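Long-range contacts in branched-chain amino acid aminotransferase (Thermoproteus uzoniensis, PDB 5CE8), which is a pyridoxal-phosphate-dependent aminotransferase that probably moves amino groups between branched-chain L-amino acids and 2-oxoglutarate: residues G39-F43 with S70-L76; A48-G52 with I291-K295; N54-L60 with W302-Y307; P158-K162 with G218-G222. Residue numbers count along the deposited sequence, not the author numbering.

Interaction 1 (G39-F43 with S70-L76); sequences GFGVF and SAKIIGL
Strand 41-43, reached through a positive-phi Gly39 and Phe40 (phi/psi -103/86°), runs nearly antiparallel to helix 70-74: the axes of these short segments come within 8.4 Å at 159°. The CA atoms of Val42 and Ala71 lie 6.2 Å apart. Gly75, phi 86°, ends the helix, Leu76 N bonding back to Ala71 O (2.9 Å). Here the end of helix 60-74 packs on one face of the antiparallel sheet, opposite in direction to the start of strand 41-50. Val42 (m) points at the helix, its CG1 3.7 Å from Ser70 CB and 3.8 Å from Ile74 CD1, its CG2 4.0 Å from Leu76 CD2. The t rotamer of Phe40 carries its ring beside the helix end; Ile74 (chi1 p) places CD1 over the ring face, 3.9 Å from the centroid, as a CH-pi contact, and Leu76 CD1 is 3.5 Å from Phe40 CE2. A water donates to Phe43 O (2.6 Å) and accepts from Ser70 OG (3.1 Å), which also hydrogen-bonds Lys162 N.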
loop_
_atom_site.group_PDB
_atom_site.type_symbol
_atom_site.label_atom_id
_atom_site.label_comp_id
_atom_site.label_asym_id
_atom_site.label_seq_id
_atom_site.Cartn_x
_atom_site.Cartn_y
_atom_site.Cartn_z
ATOM N N GLY A 39 -17.775 -19.820 -0.348
ATOM C CA GLY A 39 -16.500 -20.305 0.225
ATOM C C GLY A 39 -16.406 -20.184 1.739
ATOM O O GLY A 39 -15.368 -19.901 2.278
ATOM N N PHE A 40 -17.487 -20.505 2.430
ATOM C CA PHE A 40 -17.528 -20.512 3.844
ATOM C C PHE A 40 -17.461 -21.944 4.415
ATOM O O PHE A 40 -18.524 -22.652 4.642
ATOM C CB PHE A 40 -18.789 -19.853 4.298
ATOM C CG PHE A 40 -18.782 -19.550 5.760
ATOM C CD1 PHE A 40 -18.037 -18.492 6.243
ATOM C CD2 PHE A 40 -19.576 -20.251 6.664
ATOM C CE1 PHE A 40 -18.057 -18.166 7.608
ATOM C CE2 PHE A 40 -19.538 -19.971 8.078
ATOM C CZ PHE A 40 -18.762 -18.927 8.535
ATOM N N GLY A 41 -16.208 -22.389 4.557
ATOM C CA GLY A 41 -15.865 -23.723 5.006
ATOM C C GLY A 41 -14.469 -23.662 5.589
ATOM O O GLY A 41 -13.745 -22.622 5.440
ATOM N N VAL A 42 -14.097 -24.726 6.255
ATOM C CA VAL A 42 -12.687 -25.015 6.535
ATOM C C VAL A 42 -12.340 -26.450 6.144
ATOM O O VAL A 42 -13.232 -27.349 6.114
ATOM C CB VAL A 42 -12.339 -24.732 7.980
ATOM C CG1 VAL A 42 -12.657 -23.303 8.268
ATOM C CG2 VAL A 42 -13.068 -25.589 8.961
ATOM N N PHE A 43 -11.046 -26.707 5.983
ATOM C CA PHE A 43 -10.609 -28.063 5.689
ATOM C C PHE A 43 -9.250 -28.307 6.340
ATOM O O PHE A 43 -8.653 -27.392 6.960
ATOM C CB PHE A 43 -10.567 -28.348 4.194
ATOM C CG PHE A 43 -9.606 -27.485 3.423
ATOM C CD1 PHE A 43 -9.952 -26.180 3.060
ATOM C CD2 PHE A 43 -8.372 -27.972 3.070
ATOM C CE1 PHE A 43 -8.998 -25.373 2.403
ATOM C CE2 PHE A 43 -7.453 -27.233 2.317
ATOM C CZ PHE A 43 -7.764 -25.941 2.008
ATOM N N SER A 70 -9.365 -22.969 12.811
ATOM C CA SER A 70 -9.826 -22.417 11.488
ATOM C C SER A 70 -11.252 -22.022 11.511
ATOM O O SER A 70 -11.582 -20.919 11.080
ATOM C CB SER A 70 -9.540 -23.351 10.348
ATOM O OG SER A 70 -8.122 -23.241 10.001
ATOM N N ALA A 71 -12.107 -22.863 12.092
ATOM C CA ALA A 71 -13.535 -22.536 12.201
ATOM C C ALA A 71 -13.818 -21.303 13.113
ATOM O O ALA A 71 -14.617 -20.423 12.807
ATOM C CB ALA A 71 -14.343 -23.758 12.764
ATOM N N LYS A 72 -13.212 -21.296 14.251
ATOM C CA LYS A 72 -13.494 -20.198 15.215
ATOM C C LYS A 72 -12.982 -18.890 14.614
ATOM O O LYS A 72 -13.522 -17.806 14.824
ATOM C CB LYS A 72 -12.748 -20.473 16.518
ATOM C CG LYS A 72 -12.615 -19.244 17.448
ATOM C CD LYS A 72 -11.500 -19.403 18.486
ATOM C CE LYS A 72 -12.049 -19.679 19.875
ATOM N NZ LYS A 72 -12.477 -18.426 20.541
ATOM N N ILE A 73 -11.898 -18.984 13.878
ATOM C CA ILE A 73 -11.414 -17.815 13.137
ATOM C C ILE A 73 -12.514 -17.262 12.162
ATOM O O ILE A 73 -12.770 -16.040 12.140
ATOM C CB ILE A 73 -10.098 -18.179 12.433
ATOM C CG1 ILE A 73 -9.008 -18.287 13.483
ATOM C CG2 ILE A 73 -9.727 -17.113 11.467
ATOM C CD1 ILE A 73 -7.643 -18.638 12.927
ATOM N N ILE A 74 -13.176 -18.140 11.432
ATOM C CA ILE A 74 -14.146 -17.696 10.385
ATOM C C ILE A 74 -15.558 -17.553 10.944
ATOM O O ILE A 74 -16.394 -17.044 10.259
ATOM C CB ILE A 74 -14.116 -18.559 9.055
ATOM C CG1 ILE A 74 -14.678 -20.012 9.168
ATOM C CG2 ILE A 74 -12.732 -18.499 8.443
ATOM C CD1 ILE A 74 -15.206 -20.571 7.857
ATOM N N GLY A 75 -15.809 -18.087 12.159
ATOM C CA GLY A 75 -17.157 -18.047 12.810
ATOM C C GLY A 75 -18.001 -19.238 12.324
ATOM O O GLY A 75 -19.240 -19.156 12.214
ATOM N N LEU A 76 -17.351 -20.337 11.975
ATOM C CA LEU A 76 -18.084 -21.558 11.609
ATOM C C LEU A 76 -18.251 -22.447 12.873
ATOM O O LEU A 76 -17.316 -22.550 13.666
ATOM C CB LEU A 76 -17.210 -22.240 10.566
ATOM C CG LEU A 76 -17.771 -23.528 10.048
ATOM C CD1 LEU A 76 -19.098 -23.250 9.339
ATOM C CD2 LEU A 76 -16.778 -24.173 9.164
HETATM O O HOH W 1 -8.074 -26.235 9.264
#

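Interaction 2 (A48-G52 with I291-K295); sequences AYWNG and IVLGK
Residues 291-295 carry the end of helix 279-292 into a glycine-containing turn that faces strand 48-50 and the bend after it; the closest CA atoms are those of Asn51 and Leu293, 5.4 Å apart. Ile291, still helical, offers its O to Gly294 N (3.2 Å). Val292, the last helical residue, turns toward the strand and lays CG2 over the ring of Tyr49 (chi1 m), 3.8 Å from the centroid and 9° from its normal, a CH-pi contact; Val292 CB is 3.7 Å from Tyr49 CE2. A single water donates to both Val292 O (2.6 Å) and Tyr49 O (2.9 Å), bridging the backbones. Leu293 (m, t) sends CD2 to 4.0 Å from Trp50 O and 4.2 Å from Asn51 CB. Its carbonyl receives the one direct hydrogen bond, Asn51 ND2 to Leu293 O, 3.3 Å, with Asn51 in the p rotamer; Asn51 OD1 is taken up by Glu53 N and Asn54 N. Gly294, with phi 80°, completes a Schellman motif as its positive-phi C' glycine. The helix end thus rests against the tip of strand 41-50 where it turns into strand 55-58: Ile291 touches Phe58, while Tyr49 packs on Tyr288 and hydrogen-bonds Glu263 through OH.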
loop_
_atom_site.group_PDB
_atom_site.type_symbol
_atom_site.label_atom_id
_atom_site.label_comp_id
_atom_site.label_asym_id
_atom_site.label_seq_id
_atom_site.Cartn_x
_atom_site.Cartn_y
_atom_site.Cartn_z
ATOM N N ALA A 48 -1.358 -40.462 6.255
ATOM C CA ALA A 48 -1.096 -41.661 6.990
ATOM C C ALA A 48 -0.118 -42.351 6.182
ATOM O O ALA A 48 -0.244 -42.393 4.970
ATOM C CB ALA A 48 -2.338 -42.505 7.106
ATOM N N TYR A 49 0.853 -42.944 6.857
ATOM C CA TYR A 49 1.883 -43.676 6.180
ATOM C C TYR A 49 2.024 -45.162 6.694
ATOM O O TYR A 49 2.049 -45.445 7.887
ATOM C CB TYR A 49 3.193 -43.015 6.446
ATOM C CG TYR A 49 3.412 -41.639 5.877
ATOM C CD1 TYR A 49 4.049 -41.487 4.651
ATOM C CD2 TYR A 49 3.127 -40.507 6.607
ATOM C CE1 TYR A 49 4.354 -40.244 4.127
ATOM C CE2 TYR A 49 3.457 -39.234 6.093
ATOM C CZ TYR A 49 4.056 -39.119 4.867
ATOM O OH TYR A 49 4.404 -37.893 4.360
ATOM N N TRP A 50 2.173 -46.048 5.738
ATOM C CA TRP A 50 2.340 -47.472 5.928
ATOM C C TRP A 50 3.828 -47.690 6.011
ATOM O O TRP A 50 4.517 -47.367 5.093
ATOM C CB TRP A 50 1.880 -48.207 4.671
ATOM C CG TRP A 50 1.899 -49.702 4.804
ATOM C CD1 TRP A 50 2.586 -50.607 4.005
ATOM C CD2 TRP A 50 1.188 -50.472 5.758
ATOM N NE1 TRP A 50 2.328 -51.897 4.427
ATOM C CE2 TRP A 50 1.472 -51.838 5.500
ATOM C CE3 TRP A 50 0.324 -50.155 6.786
ATOM C CZ2 TRP A 50 0.938 -52.860 6.258
ATOM C CZ3 TRP A 50 -0.236 -51.187 7.550
ATOM C CH2 TRP A 50 0.073 -52.534 7.268
ATOM N N ASN A 51 4.301 -48.276 7.085
ATOM C CA ASN A 51 5.711 -48.571 7.209
ATOM C C ASN A 51 5.987 -50.068 6.996
ATOM O O ASN A 51 7.082 -50.490 7.209
ATOM C CB ASN A 51 6.206 -48.137 8.580
ATOM C CG ASN A 51 5.571 -48.904 9.696
ATOM O OD1 ASN A 51 4.904 -49.910 9.487
ATOM N ND2 ASN A 51 5.761 -48.447 10.873
ATOM N N GLY A 52 4.991 -50.866 6.628
ATOM C CA GLY A 52 5.176 -52.296 6.570
ATOM C C GLY A 52 4.581 -53.037 7.754
ATOM O O GLY A 52 4.120 -54.144 7.572
ATOM N N ILE A 291 10.917 -39.902 10.599
ATOM C CA ILE A 291 9.897 -39.585 11.617
ATOM C C ILE A 291 8.538 -40.180 11.265
ATOM O O ILE A 291 7.862 -40.790 12.125
ATOM C CB ILE A 291 9.792 -38.091 11.845
ATOM C CG1 ILE A 291 11.035 -37.589 12.607
ATOM C CG2 ILE A 291 8.434 -37.669 12.422
ATOM C CD1 ILE A 291 11.252 -36.065 12.504
ATOM N N VAL A 292 8.096 -39.964 10.050
ATOM C CA VAL A 292 6.749 -40.393 9.691
ATOM C C VAL A 292 6.625 -41.976 9.593
ATOM O O VAL A 292 5.508 -42.561 9.709
ATOM C CB VAL A 292 6.267 -39.641 8.438
ATOM C CG1 VAL A 292 6.289 -38.099 8.706
ATOM C CG2 VAL A 292 7.009 -40.025 7.189
ATOM N N LEU A 293 7.751 -42.665 9.386
ATOM C CA LEU A 293 7.752 -44.125 9.386
ATOM C C LEU A 293 7.903 -44.772 10.754
ATOM O O LEU A 293 7.909 -45.979 10.845
ATOM C CB LEU A 293 8.820 -44.653 8.447
ATOM C CG LEU A 293 8.588 -44.190 7.022
ATOM C CD1 LEU A 293 9.822 -44.592 6.203
ATOM C CD2 LEU A 293 7.282 -44.741 6.385
ATOM N N GLY A 294 7.965 -43.974 11.821
ATOM C CA GLY A 294 8.142 -44.481 13.171
ATOM C C GLY A 294 9.580 -44.857 13.572
ATOM O O GLY A 294 9.758 -45.538 14.576
ATOM N N LYS A 295 10.584 -44.434 12.812
ATOM C CA LYS A 295 11.992 -44.729 13.107
ATOM C C LYS A 295 12.699 -43.658 14.023
ATOM O O LYS A 295 13.895 -43.765 14.291
ATOM C CB LYS A 295 12.739 -44.833 11.800
ATOM C CG LYS A 295 12.048 -45.707 10.751
ATOM C CD LYS A 295 12.968 -45.966 9.572
ATOM C CE LYS A 295 12.483 -47.173 8.790
ATOM N NZ LYS A 295 12.762 -47.023 7.329
HETATM O O HOH W 2 4.469 -44.933 9.358
#

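Interaction 3 (N54-L60 with W302-Y307); sequences NLYVFRL and WLTPVY
Four backbone hydrogen bonds zip the two segments together: Arg59 N to Trp302 O (2.8 Å), the reciprocal pair Val57 N to Thr304 O and Thr304 N to Val57 O (2.9 Å each), and Val306 N to Leu55 O (3.0 Å). At the far end Asn54 ND2 reaches Tyr307 O (3.2 Å), and Tyr307 N returns a weak bond to Asn54 OD1 (3.3 Å). Strands 55-58 and 303-305 are antiparallel neighbours, their short axes at 140° and 4.2 Å; Val57-Thr304 is a hydrogen-bonded pair, flanked by the non-hydrogen-bonded pairs Phe58-Leu303 and Tyr56-Pro305. A water donates to Trp302 O (2.8 Å) and accepts from Leu60 N (2.7 Å), with Thr304 OG1 also 2.7 Å from its oxygen. Arg59, an N-cap with positive phi (47°), lays its guanidinium flat on Trp302, planes at 11° and centres 4.1 Å apart, while salt-bridged to Asp62 and Glu226. On one face Tyr56 CB meets Leu303 CG (3.7 Å) and Phe58 CD1 meets Leu303 CD1 (3.7 Å); on the other Val57 and Thr304 lie side by side (CB to CB 4.0 Å), and Val57 CG2 also touches Val306 CG2 (3.8 Å). The C-terminal strand thereby becomes the outermost strand, within this chain, of the antiparallel sheet. Because Pro305 sits in a non-hydrogen-bonded pair, its missing N-H costs the ladder nothing.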
loop_
_atom_site.group_PDB
_atom_site.type_symbol
_atom_site.label_atom_id
_atom_site.label_comp_id
_atom_site.label_asym_id
_atom_site.label_seq_id
_atom_site.Cartn_x
_atom_site.Cartn_y
_atom_site.Cartn_z
ATOM N N ASN A 54 2.400 -51.191 10.181
ATOM C CA ASN A 54 1.207 -50.498 10.644
ATOM C C ASN A 54 1.049 -49.228 9.821
ATOM O O ASN A 54 1.944 -48.838 9.090
ATOM C CB ASN A 54 1.271 -50.198 12.157
ATOM C CG ASN A 54 -0.105 -50.071 12.830
ATOM O OD1 ASN A 54 -1.111 -49.709 12.222
ATOM N ND2 ASN A 54 -0.126 -50.320 14.114
ATOM N N LEU A 55 -0.140 -48.650 9.915
ATOM C CA LEU A 55 -0.473 -47.392 9.220
ATOM C C LEU A 55 -0.567 -46.361 10.302
ATOM O O LEU A 55 -1.412 -46.531 11.189
ATOM C CB LEU A 55 -1.815 -47.532 8.502
ATOM C CG LEU A 55 -2.260 -46.325 7.638
ATOM C CD1 LEU A 55 -1.159 -45.862 6.685
ATOM C CD2 LEU A 55 -3.497 -46.651 6.835
ATOM N N TYR A 56 0.331 -45.359 10.253
ATOM C CA TYR A 56 0.406 -44.232 11.257
ATOM C C TYR A 56 -0.091 -42.914 10.648
ATOM O O TYR A 56 0.377 -42.443 9.591
ATOM C CB TYR A 56 1.827 -44.064 11.848
ATOM C CG TYR A 56 2.214 -45.324 12.656
ATOM C CD1 TYR A 56 1.700 -45.539 13.897
ATOM C CD2 TYR A 56 3.030 -46.310 12.106
ATOM C CE1 TYR A 56 2.007 -46.671 14.635
ATOM C CE2 TYR A 56 3.351 -47.471 12.830
ATOM C CZ TYR A 56 2.783 -47.660 14.087
ATOM O OH TYR A 56 3.042 -48.781 14.829
ATOM N N VAL A 57 -1.085 -42.343 11.318
ATOM C CA VAL A 57 -1.596 -41.046 10.930
ATOM C C VAL A 57 -0.702 -39.967 11.589
ATOM O O VAL A 57 -0.390 -40.071 12.770
ATOM C CB VAL A 57 -3.017 -40.799 11.393
ATOM C CG1 VAL A 57 -3.555 -39.578 10.672
ATOM C CG2 VAL A 57 -4.010 -41.967 11.203
ATOM N N PHE A 58 -0.209 -39.034 10.789
ATOM C CA PHE A 58 0.850 -38.140 11.246
ATOM C C PHE A 58 0.213 -36.917 11.745
ATOM O O PHE A 58 -0.536 -36.249 10.968
ATOM C CB PHE A 58 1.811 -37.768 10.176
ATOM C CG PHE A 58 2.964 -36.954 10.705
ATOM C CD1 PHE A 58 3.903 -37.526 11.624
ATOM C CD2 PHE A 58 3.115 -35.655 10.343
ATOM C CE1 PHE A 58 4.906 -36.757 12.177
ATOM C CE2 PHE A 58 4.167 -34.907 10.794
ATOM C CZ PHE A 58 5.099 -35.456 11.693
ATOM N N ARG A 59 0.488 -36.615 13.012
ATOM C CA ARG A 59 -0.003 -35.462 13.817
ATOM C C ARG A 59 -1.488 -35.199 13.724
ATOM O O ARG A 59 -1.981 -34.042 13.498
ATOM C CB ARG A 59 0.830 -34.198 13.661
ATOM C CG ARG A 59 2.287 -34.459 13.918
ATOM C CD ARG A 59 3.169 -33.197 13.698
ATOM N NE ARG A 59 2.848 -32.189 14.684
ATOM C CZ ARG A 59 3.659 -31.188 15.051
ATOM N NH1 ARG A 59 4.847 -30.979 14.514
ATOM N NH2 ARG A 59 3.319 -30.420 16.032
ATOM N N LEU A 60 -2.231 -36.285 13.966
ATOM C CA LEU A 60 -3.708 -36.196 13.815
ATOM C C LEU A 60 -4.384 -35.158 14.625
ATOM O O LEU A 60 -5.128 -34.313 14.110
ATOM C CB LEU A 60 -4.292 -37.538 14.160
ATOM C CG LEU A 60 -5.784 -37.800 14.037
ATOM C CD1 LEU A 60 -6.289 -37.286 12.690
ATOM C CD2 LEU A 60 -6.054 -39.291 14.307
ATOM N N TRP A 302 3.684 -38.360 17.825
ATOM C CA TRP A 302 3.015 -37.761 16.674
ATOM C C TRP A 302 2.351 -38.775 15.752
ATOM O O TRP A 302 1.660 -38.375 14.787
ATOM C CB TRP A 302 4.033 -37.015 15.780
ATOM C CG TRP A 302 4.463 -35.747 16.366
ATOM C CD1 TRP A 302 3.830 -35.004 17.350
ATOM C CD2 TRP A 302 5.559 -34.978 15.945
ATOM N NE1 TRP A 302 4.575 -33.856 17.611
ATOM C CE2 TRP A 302 5.620 -33.815 16.745
ATOM C CE3 TRP A 302 6.513 -35.156 14.986
ATOM C CZ2 TRP A 302 6.618 -32.841 16.577
ATOM C CZ3 TRP A 302 7.543 -34.191 14.847
ATOM C CH2 TRP A 302 7.577 -33.071 15.627
ATOM N N LEU A 303 2.549 -40.054 16.028
ATOM C CA LEU A 303 2.107 -41.094 15.147
ATOM C C LEU A 303 0.956 -41.876 15.722
ATOM O O LEU A 303 1.128 -42.502 16.742
ATOM C CB LEU A 303 3.266 -42.032 14.939
ATOM C CG LEU A 303 4.037 -41.725 13.654
ATOM C CD1 LEU A 303 4.783 -40.401 13.786
ATOM C CD2 LEU A 303 4.978 -42.874 13.386
ATOM N N THR A 304 -0.218 -41.869 15.055
ATOM C CA THR A 304 -1.429 -42.476 15.586
ATOM C C THR A 304 -1.636 -43.788 14.907
ATOM O O THR A 304 -1.865 -43.771 13.696
ATOM C CB THR A 304 -2.688 -41.631 15.342
ATOM O OG1 THR A 304 -2.577 -40.441 16.113
ATOM C CG2 THR A 304 -3.937 -42.401 15.823
ATOM N N PRO A 305 -1.549 -44.928 15.653
ATOM C CA PRO A 305 -1.695 -46.196 14.947
ATOM C C PRO A 305 -3.141 -46.424 14.596
ATOM O O PRO A 305 -4.028 -46.159 15.425
ATOM C CB PRO A 305 -1.245 -47.260 15.976
ATOM C CG PRO A 305 -1.312 -46.626 17.287
ATOM C CD PRO A 305 -1.108 -45.142 17.053
ATOM N N VAL A 306 -3.356 -46.939 13.399
ATOM C CA VAL A 306 -4.696 -47.265 12.912
ATOM C C VAL A 306 -5.168 -48.700 13.349
ATOM O O VAL A 306 -6.388 -48.964 13.564
ATOM C CB VAL A 306 -4.638 -47.181 11.351
ATOM C CG1 VAL A 306 -5.740 -47.941 10.638
ATOM C CG2 VAL A 306 -4.684 -45.723 10.962
ATOM N N TYR A 307 -4.214 -49.631 13.439
ATOM C CA TYR A 307 -4.528 -51.061 13.693
ATOM C C TYR A 307 -3.897 -51.604 14.981
ATOM O O TYR A 307 -2.978 -50.987 15.506
ATOM C CB TYR A 307 -4.101 -51.866 12.462
ATOM C CG TYR A 307 -4.848 -51.466 11.195
ATOM C CD1 TYR A 307 -6.204 -51.753 11.050
ATOM C CD2 TYR A 307 -4.192 -50.791 10.148
ATOM C CE1 TYR A 307 -6.891 -51.407 9.892
ATOM C CE2 TYR A 307 -4.868 -50.431 8.992
ATOM C CZ TYR A 307 -6.237 -50.729 8.870
ATOM O OH TYR A 307 -6.938 -50.367 7.719
HETATM O O HOH W 3 -1.104 -38.340 15.214
#

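Interaction 4 (P158-K162 with G218-G222); sequences PVMAK and GILEG. With PLP (pyridoxal-5'-phosphate), chain D.
Part of the pyridoxal-phosphate pocket of this class-IV aminotransferase is formed here by two irregular loops, one carrying the cofactor lysine. Lys162 NZ is bonded to PLP C4A at 1.4 Å, the linkage expected of the internal aldimine; chi1 to chi3 are all t, so the side chain runs out extended before bending at chi4 (p). Residues 158-161 form a type I turn closed by Ala161 N to Pro158 O (2.8 Å). Opposite, Leu220 to Gly222 form an inverse gamma turn centred on Glu221, and Gly222 is the N-cap of helix 223-235. The CA atoms of Met160 and Leu220 stand 4.6 Å apart. Leu220 (chi1 t) wedges between turn and cofactor: its CD1 lies 3.7 Å from Met160 O and 3.7 Å from Lys162 CB, and its CB 3.6 Å from PLP C2. Met160 CG approaches Ile219 O to 3.8 Å, and Val159 CG2 lies 4.0 Å from Gly218 O. At Gly222, CA is 3.4 Å from PLP O4P, and a CB would clash with O2P; Ile223 N and Thr224 N, next in the chain, hydrogen-bond PLP. Glu221 OE1 forms a salt bridge with Arg206 of a neighbouring subunit. With no direct hydrogen bond between them, the loops meet by van der Waals packing around Leu220, while Lys162 binds PLP covalently and residues outside the two loops, such as Tyr167 and Arg66, hydrogen-bond it.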
loop_
_atom_site.group_PDB
_atom_site.type_symbol
_atom_site.label_atom_id
_atom_site.label_comp_id
_atom_site.label_asym_id
_atom_site.label_seq_id
_atom_site.Cartn_x
_atom_site.Cartn_y
_atom_site.Cartn_z
ATOM N N PRO A 158 -9.082 -14.200 6.512
ATOM C CA PRO A 158 -8.255 -14.638 7.643
ATOM C C PRO A 158 -7.401 -15.784 7.247
ATOM O O PRO A 158 -7.698 -16.945 7.536
ATOM C CB PRO A 158 -9.275 -14.952 8.777
ATOM C CG PRO A 158 -10.525 -15.055 8.132
ATOM C CD PRO A 158 -10.495 -14.390 6.800
ATOM N N VAL A 159 -6.312 -15.416 6.541
ATOM C CA VAL A 159 -5.432 -16.317 5.905
ATOM C C VAL A 159 -4.848 -17.425 6.748
ATOM O O VAL A 159 -4.614 -18.523 6.264
ATOM C CB VAL A 159 -4.332 -15.629 5.159
ATOM C CG1 VAL A 159 -4.965 -15.146 3.897
ATOM C CG2 VAL A 159 -3.693 -14.506 5.965
ATOM N N MET A 160 -4.731 -17.188 8.042
ATOM C CA MET A 160 -4.211 -18.232 8.956
ATOM C C MET A 160 -5.230 -19.351 9.092
ATOM O O MET A 160 -4.912 -20.342 9.616
ATOM C CB MET A 160 -3.925 -17.621 10.314
ATOM C CG MET A 160 -2.829 -16.543 10.175
ATOM S SD MET A 160 -1.836 -15.977 11.569
ATOM C CE MET A 160 -1.864 -17.450 12.561
ATOM N N ALA A 161 -6.467 -19.121 8.746
ATOM C CA ALA A 161 -7.435 -20.196 8.794
ATOM C C ALA A 161 -7.318 -20.959 7.497
ATOM O O ALA A 161 -7.225 -20.329 6.448
ATOM C CB ALA A 161 -8.776 -19.637 8.916
ATOM N N LYS A 162 -7.462 -22.290 7.558
ATOM C CA LYS A 162 -7.444 -23.155 6.374
ATOM C C LYS A 162 -8.840 -23.162 5.832
ATOM O O LYS A 162 -9.647 -24.129 5.966
ATOM C CB LYS A 162 -6.887 -24.497 6.756
ATOM C CG LYS A 162 -6.308 -25.231 5.536
ATOM C CD LYS A 162 -5.364 -26.401 6.002
ATOM C CE LYS A 162 -4.780 -27.149 4.861
ATOM N NZ LYS A 162 -3.765 -26.271 4.191
ATOM N N GLY A 218 1.411 -13.484 6.361
ATOM C CA GLY A 218 0.352 -13.939 5.546
ATOM C C GLY A 218 0.383 -15.432 5.239
ATOM O O GLY A 218 -0.271 -15.770 4.383
ATOM N N ILE A 219 1.156 -16.277 5.951
ATOM C CA ILE A 219 1.194 -17.756 5.734
ATOM C C ILE A 219 0.068 -18.483 6.446
ATOM O O ILE A 219 -0.592 -17.921 7.370
ATOM C CB ILE A 219 2.552 -18.403 6.141
ATOM C CG1 ILE A 219 2.878 -18.162 7.640
ATOM C CG2 ILE A 219 3.711 -17.778 5.350
ATOM C CD1 ILE A 219 3.993 -19.021 8.187
ATOM N N LEU A 220 -0.209 -19.697 5.963
ATOM C CA LEU A 220 -0.868 -20.635 6.821
ATOM C C LEU A 220 0.256 -21.299 7.654
ATOM O O LEU A 220 1.320 -21.597 7.098
ATOM C CB LEU A 220 -1.641 -21.597 5.951
ATOM C CG LEU A 220 -2.430 -22.430 6.967
ATOM C CD1 LEU A 220 -3.898 -22.241 6.650
ATOM C CD2 LEU A 220 -1.907 -23.822 7.052
ATOM N N GLU A 221 0.059 -21.369 8.968
ATOM C CA GLU A 221 0.959 -22.015 9.952
ATOM C C GLU A 221 1.017 -23.540 9.717
ATOM O O GLU A 221 0.318 -24.256 10.328
ATOM C CB GLU A 221 0.554 -21.701 11.384
ATOM C CG GLU A 221 1.591 -22.211 12.416
ATOM C CD GLU A 221 1.339 -21.704 13.820
ATOM O OE1 GLU A 221 0.284 -21.059 14.065
ATOM O OE2 GLU A 221 2.173 -21.988 14.734
ATOM N N GLY A 222 1.860 -24.015 8.817
ATOM C CA GLY A 222 1.857 -25.387 8.476
ATOM C C GLY A 222 2.426 -26.169 9.648
ATOM O O GLY A 222 3.359 -25.716 10.367
HETATM N N1 PLP D . 0.254 -23.259 2.942
HETATM C C2 PLP D . -1.050 -23.109 2.729
HETATM C C2A PLP D . -1.578 -21.905 2.010
HETATM C C3 PLP D . -1.992 -24.156 3.099
HETATM O O3 PLP D . -3.341 -24.022 2.780
HETATM C C4 PLP D . -1.460 -25.371 3.775
HETATM C C4A PLP D . -2.343 -26.516 4.225
HETATM C C5 PLP D . 0.015 -25.396 3.985
HETATM C C6 PLP D . 0.785 -24.290 3.528
HETATM C C5A PLP D . 0.776 -26.546 4.582
HETATM O O4P PLP D . 0.303 -26.894 5.834
HETATM P P PLP D . 0.581 -28.349 6.373
HETATM O O1P PLP D . -0.016 -29.407 5.383
HETATM O O2P PLP D . 2.018 -28.421 6.670
HETATM O O3P PLP D . -0.224 -28.544 7.627
#

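Overall arrangement
From the N terminus, interaction 1 closes the first loop, bringing the end of helix 60-74 back to the start of strand 41-50. Residues 48-52 and 54-60 lie within that loop but find their partners near the C terminus, so interactions 2 and 3 both cross interaction 1, and cross each other. Their long loops join the end of helix 279-292 and strand 303-305 to the adjacent strands 41-50 and 55-58; they touch through Tyr49 N and Tyr56 O. Interaction 4, in series after interaction 1, falls within both long loops. It meets interaction 1 directly at Lys162, whose backbone contacts Ser70 and Phe43, tying the cofactor loop to the antiparallel sheet.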